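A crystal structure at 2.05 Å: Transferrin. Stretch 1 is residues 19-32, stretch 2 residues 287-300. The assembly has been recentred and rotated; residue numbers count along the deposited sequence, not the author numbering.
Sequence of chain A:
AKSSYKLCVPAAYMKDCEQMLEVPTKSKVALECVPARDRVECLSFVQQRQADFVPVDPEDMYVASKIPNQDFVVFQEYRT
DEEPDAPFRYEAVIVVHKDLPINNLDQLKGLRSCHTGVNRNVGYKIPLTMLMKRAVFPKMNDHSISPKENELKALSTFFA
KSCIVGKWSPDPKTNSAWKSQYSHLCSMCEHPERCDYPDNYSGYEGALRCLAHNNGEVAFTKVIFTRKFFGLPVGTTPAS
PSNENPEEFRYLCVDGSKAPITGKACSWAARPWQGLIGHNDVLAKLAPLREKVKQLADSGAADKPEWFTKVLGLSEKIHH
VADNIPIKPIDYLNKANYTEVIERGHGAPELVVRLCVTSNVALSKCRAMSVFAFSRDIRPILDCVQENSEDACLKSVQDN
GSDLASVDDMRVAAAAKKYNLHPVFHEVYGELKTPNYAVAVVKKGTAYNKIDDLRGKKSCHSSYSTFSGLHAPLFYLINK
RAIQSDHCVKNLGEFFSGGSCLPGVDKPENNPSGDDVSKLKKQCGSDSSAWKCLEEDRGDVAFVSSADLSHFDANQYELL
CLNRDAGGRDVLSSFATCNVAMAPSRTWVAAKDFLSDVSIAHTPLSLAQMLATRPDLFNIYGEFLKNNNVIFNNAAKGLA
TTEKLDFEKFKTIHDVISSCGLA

Stretch 1 (19-32) QMLEVPTKSKVALE
Stretch 2 (287-300) APLREKVKQLADSG

Stretch 2 is helical, and stretch 1 packs along it as a loop of extended residues interrupted at K26 and K28, which follows on from a helix including Q19 and M20 and enters a strand at L31. The two run in opposite senses: the CA atoms of T25 and Q295 lie 6.3 Å apart, those of S27 and K292 5.4 Å, and those of V29 and P288 6.7 Å. Together they bury 665 Å². In the loop, V23, T25, S27 and V29 direct CA-to-CB toward the helix, whereas P24, K28 and A30 point away. T25 (phi/psi -149/155) is extended, K26 (-61/-41) makes a helical kink, S27 (-68/134) is extended again, K28 (-101/4) makes a second break, and V29 (-38/129) and A30 (-87/120) lead into the strand.

The polar centre is built around K292, a buried lysine whose chain (chi1 t, chi2 p, chi3 and chi4 t) runs beneath the loop. Its NZ donates to T25 OG1 at 2.7 Å and to a water at 3.0 Å. That water donates in turn to M20 O at 2.9 Å and V23 O at 2.5 Å, so the water links the ammonium to the carbonyls of M20, in the helix, and V23, in the loop that follows. T25, with chi1 p, uses its hydroxyl twice, since OG1 accepts from K292 and donates to S27 O at 2.7 Å. T25 O is satisfied within the loop by K28 NZ at 3.2 Å.

One helical turn onward from E291, Q295 (chi1 m, chi2 t) reaches the loop backbone. Its OE1 accepts from S27 N at 2.7 Å with a nearly straight N-H...O angle of 165°. K26 N also lies 3.2 Å from Q295 OE1, but its angle is too poor for a hydrogen bond. S27 (chi1 t) is small enough to sit close against the helix; its OG donates weakly to E291 OE1 at 3.4 Å and accepts from V29 N at 3.3 Å, bracing the turn.

Apolar contacts flank this network. L296 (chi1 m, chi2 t) brings CD1 to 3.9 Å from M20 SD and 4.0 Å from L31 CD1, while its CD2 lies 3.6 Å from V23 CG1. M20 points its CA-to-CB bond sideways, and its chain, extended through chi1 and chi2 (both t), brings SD to L296; chi3 p sets the position of CE. L31 (chi1 m, chi2 t) also places CD2 3.8 Å from L289 CD1 and rests CD1 3.7 Å from K292 CE, covering the aliphatic part of the lysine. Farther toward the start of stretch 2, V29 (chi1 t) packs CG2 3.6 Å from P288 CB, a compact apolar pair at that end of the contact.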

# COMPACT_ATOMS: atom_id res chain seq x y z
N GLN A 19 -29.31 -1.31 -1.31
CA GLN A 19 -30.02 -0.65 -0.22
C GLN A 19 -30.21 0.82 -0.52
O GLN A 19 -31.27 1.40 -0.20
CB GLN A 19 -29.25 -0.83 1.10
N MET A 20 -29.20 1.46 -1.13
CA MET A 20 -29.35 2.85 -1.52
C MET A 20 -30.49 3.02 -2.51
O MET A 20 -31.26 3.99 -2.44
CB MET A 20 -28.05 3.37 -2.12
CG MET A 20 -28.19 4.79 -2.59
SD MET A 20 -26.68 5.54 -3.20
CE MET A 20 -26.76 5.08 -4.92
N LEU A 21 -30.61 2.11 -3.47
CA LEU A 21 -31.67 2.23 -4.45
C LEU A 21 -33.05 2.10 -3.83
O LEU A 21 -34.03 2.39 -4.50
CB LEU A 21 -31.51 1.17 -5.55
CG LEU A 21 -30.25 1.17 -6.43
CD1 LEU A 21 -30.39 0.08 -7.47
CD2 LEU A 21 -30.00 2.50 -7.09
N GLU A 22 -33.14 1.66 -2.57
CA GLU A 22 -34.41 1.58 -1.86
C GLU A 22 -34.70 2.81 -1.01
O GLU A 22 -35.81 2.94 -0.50
CB GLU A 22 -34.43 0.35 -0.94
CG GLU A 22 -33.95 -0.95 -1.60
CD GLU A 22 -34.79 -1.36 -2.79
OE1 GLU A 22 -35.86 -0.76 -3.00
OE2 GLU A 22 -34.37 -2.27 -3.53
N VAL A 23 -33.73 3.71 -0.85
CA VAL A 23 -33.94 4.96 -0.12
C VAL A 23 -35.04 5.73 -0.82
O VAL A 23 -34.88 6.05 -2.01
CB VAL A 23 -32.65 5.78 -0.04
CG1 VAL A 23 -32.92 7.24 0.33
CG2 VAL A 23 -31.76 5.17 0.96
N PRO A 24 -36.15 6.06 -0.16
CA PRO A 24 -37.15 6.92 -0.81
C PRO A 24 -36.61 8.32 -1.04
O PRO A 24 -35.85 8.86 -0.24
CB PRO A 24 -38.31 6.93 0.19
CG PRO A 24 -37.63 6.71 1.53
CD PRO A 24 -36.48 5.78 1.25
N THR A 25 -37.00 8.90 -2.17
CA THR A 25 -36.60 10.25 -2.54
C THR A 25 -37.72 10.86 -3.36
O THR A 25 -38.51 10.16 -3.99
CB THR A 25 -35.30 10.29 -3.35
OG1 THR A 25 -35.50 9.63 -4.60
CG2 THR A 25 -34.14 9.64 -2.59
N LYS A 26 -37.77 12.19 -3.34
CA LYS A 26 -38.70 12.91 -4.19
C LYS A 26 -38.41 12.62 -5.66
O LYS A 26 -39.34 12.43 -6.46
CB LYS A 26 -38.61 14.42 -3.90
CG LYS A 26 -39.90 15.17 -4.19
N SER A 27 -37.14 12.58 -6.03
CA SER A 27 -36.78 12.27 -7.41
C SER A 27 -37.14 10.82 -7.70
O SER A 27 -36.88 9.93 -6.89
CB SER A 27 -35.29 12.50 -7.63
OG SER A 27 -34.84 11.89 -8.84
N LYS A 28 -37.76 10.59 -8.86
CA LYS A 28 -38.14 9.26 -9.31
C LYS A 28 -37.17 8.72 -10.34
O LYS A 28 -37.38 7.63 -10.87
CB LYS A 28 -39.58 9.26 -9.86
CG LYS A 28 -40.60 9.88 -8.88
CD LYS A 28 -40.59 9.18 -7.49
CE LYS A 28 -41.57 9.85 -6.50
NZ LYS A 28 -41.36 9.40 -5.11
N VAL A 29 -36.10 9.47 -10.64
CA VAL A 29 -34.96 8.98 -11.41
C VAL A 29 -34.69 7.53 -11.01
O VAL A 29 -34.60 7.20 -9.82
CB VAL A 29 -33.73 9.88 -11.18
CG1 VAL A 29 -32.55 9.35 -11.91
CG2 VAL A 29 -34.01 11.32 -11.62
N ALA A 30 -34.59 6.64 -12.00
CA ALA A 30 -34.15 5.27 -11.78
C ALA A 30 -32.62 5.21 -11.85
O ALA A 30 -32.03 5.53 -12.89
CB ALA A 30 -34.75 4.33 -12.83
N LEU A 31 -31.99 4.78 -10.76
CA LEU A 31 -30.57 4.46 -10.75
C LEU A 31 -30.38 2.95 -10.77
O LEU A 31 -31.16 2.21 -10.17
CB LEU A 31 -29.89 5.02 -9.51
CG LEU A 31 -29.69 6.52 -9.37
CD1 LEU A 31 -29.57 6.78 -7.91
CD2 LEU A 31 -28.47 6.98 -10.12
N GLU A 32 -29.33 2.50 -11.43
CA GLU A 32 -28.94 1.10 -11.35
C GLU A 32 -27.50 1.00 -10.91
O GLU A 32 -26.66 1.85 -11.24
CB GLU A 32 -29.08 0.33 -12.67
CG GLU A 32 -29.59 1.09 -13.83
CD GLU A 32 -29.68 0.21 -15.09
OE1 GLU A 32 -29.15 -0.92 -15.07
OE2 GLU A 32 -30.28 0.65 -16.10
N ALA A 287 -29.85 17.56 -15.09
CA ALA A 287 -30.54 18.09 -13.92
C ALA A 287 -31.22 17.00 -13.08
O ALA A 287 -31.09 17.04 -11.85
CB ALA A 287 -31.56 19.15 -14.35
N PRO A 288 -31.94 16.03 -13.66
CA PRO A 288 -32.65 15.07 -12.80
C PRO A 288 -31.72 14.24 -11.93
O PRO A 288 -32.02 13.96 -10.76
CB PRO A 288 -33.42 14.19 -13.79
CG PRO A 288 -33.28 14.85 -15.13
CD PRO A 288 -32.05 15.71 -15.09
N LEU A 289 -30.58 13.81 -12.49
CA LEU A 289 -29.60 13.08 -11.70
C LEU A 289 -29.09 13.92 -10.53
O LEU A 289 -28.94 13.41 -9.41
CB LEU A 289 -28.43 12.65 -12.59
CG LEU A 289 -27.36 11.82 -11.91
CD1 LEU A 289 -27.95 10.57 -11.31
CD2 LEU A 289 -26.24 11.49 -12.90
N ARG A 290 -28.78 15.19 -10.78
CA ARG A 290 -28.18 16.02 -9.74
C ARG A 290 -29.13 16.17 -8.55
O ARG A 290 -28.70 16.22 -7.39
CB ARG A 290 -27.84 17.40 -10.30
CG ARG A 290 -26.69 17.42 -11.30
CD ARG A 290 -26.65 18.76 -12.06
NE ARG A 290 -25.29 19.22 -12.31
CZ ARG A 290 -24.97 20.17 -13.19
NH1 ARG A 290 -25.91 20.74 -13.93
NH2 ARG A 290 -23.70 20.53 -13.35
N GLU A 291 -30.42 16.24 -8.85
CA GLU A 291 -31.45 16.32 -7.83
C GLU A 291 -31.54 15.01 -7.05
O GLU A 291 -31.77 15.01 -5.84
CB GLU A 291 -32.77 16.67 -8.53
CG GLU A 291 -34.09 16.50 -7.76
CD GLU A 291 -35.24 16.03 -8.71
OE1 GLU A 291 -34.98 15.17 -9.60
OE2 GLU A 291 -36.38 16.51 -8.58
N LYS A 292 -31.36 13.89 -7.74
CA LYS A 292 -31.36 12.59 -7.07
C LYS A 292 -30.18 12.45 -6.11
O LYS A 292 -30.35 12.06 -4.95
CB LYS A 292 -31.32 11.47 -8.10
CG LYS A 292 -31.31 10.11 -7.48
CD LYS A 292 -32.68 9.66 -7.02
CE LYS A 292 -32.57 8.30 -6.41
NZ LYS A 292 -33.82 7.84 -5.83
N VAL A 293 -28.97 12.71 -6.59
CA VAL A 293 -27.80 12.60 -5.71
C VAL A 293 -27.92 13.56 -4.53
O VAL A 293 -27.68 13.18 -3.38
CB VAL A 293 -26.51 12.86 -6.52
CG1 VAL A 293 -25.30 12.81 -5.61
CG2 VAL A 293 -26.40 11.80 -7.60
N LYS A 294 -28.30 14.81 -4.79
CA LYS A 294 -28.50 15.76 -3.70
C LYS A 294 -29.46 15.21 -2.65
O LYS A 294 -29.26 15.42 -1.45
CB LYS A 294 -29.00 17.11 -4.24
CG LYS A 294 -27.95 17.93 -4.97
CD LYS A 294 -28.50 19.24 -5.56
CE LYS A 294 -29.30 20.10 -4.54
NZ LYS A 294 -28.55 20.49 -3.31
N GLN A 295 -30.51 14.51 -3.09
CA GLN A 295 -31.51 14.02 -2.15
C GLN A 295 -30.97 12.85 -1.33
O GLN A 295 -31.22 12.77 -0.12
CB GLN A 295 -32.78 13.61 -2.89
CG GLN A 295 -33.67 14.79 -3.15
CD GLN A 295 -34.73 14.52 -4.18
OE1 GLN A 295 -35.04 13.36 -4.49
NE2 GLN A 295 -35.30 15.59 -4.74
N LEU A 296 -30.25 11.93 -1.97
CA LEU A 296 -29.60 10.85 -1.24
C LEU A 296 -28.59 11.40 -0.24
O LEU A 296 -28.47 10.88 0.88
CB LEU A 296 -28.90 9.90 -2.23
CG LEU A 296 -29.82 9.09 -3.15
CD1 LEU A 296 -29.05 8.43 -4.32
CD2 LEU A 296 -30.53 8.04 -2.31
N ALA A 297 -27.83 12.43 -0.64
CA ALA A 297 -26.86 13.04 0.26
C ALA A 297 -27.56 13.60 1.49
O ALA A 297 -27.13 13.36 2.63
CB ALA A 297 -26.09 14.16 -0.45
N ASP A 298 -28.65 14.32 1.29
CA ASP A 298 -29.28 15.01 2.41
C ASP A 298 -30.05 14.05 3.31
O ASP A 298 -30.34 14.41 4.45
CB ASP A 298 -30.17 16.13 1.88
CG ASP A 298 -29.37 17.25 1.20
OD1 ASP A 298 -28.17 17.37 1.50
OD2 ASP A 298 -29.94 18.01 0.38
N SER A 299 -30.36 12.84 2.85
CA SER A 299 -31.07 11.89 3.70
C SER A 299 -30.14 10.88 4.37
O SER A 299 -30.47 10.37 5.44
CB SER A 299 -32.12 11.14 2.89
OG SER A 299 -31.51 10.09 2.17
N GLY A 300 -29.00 10.59 3.76
CA GLY A 300 -27.96 9.82 4.42
C GLY A 300 -27.13 10.61 5.40
O GLY A 300 -26.32 10.01 6.13
O HOH W 1 -33.09 5.80 -3.77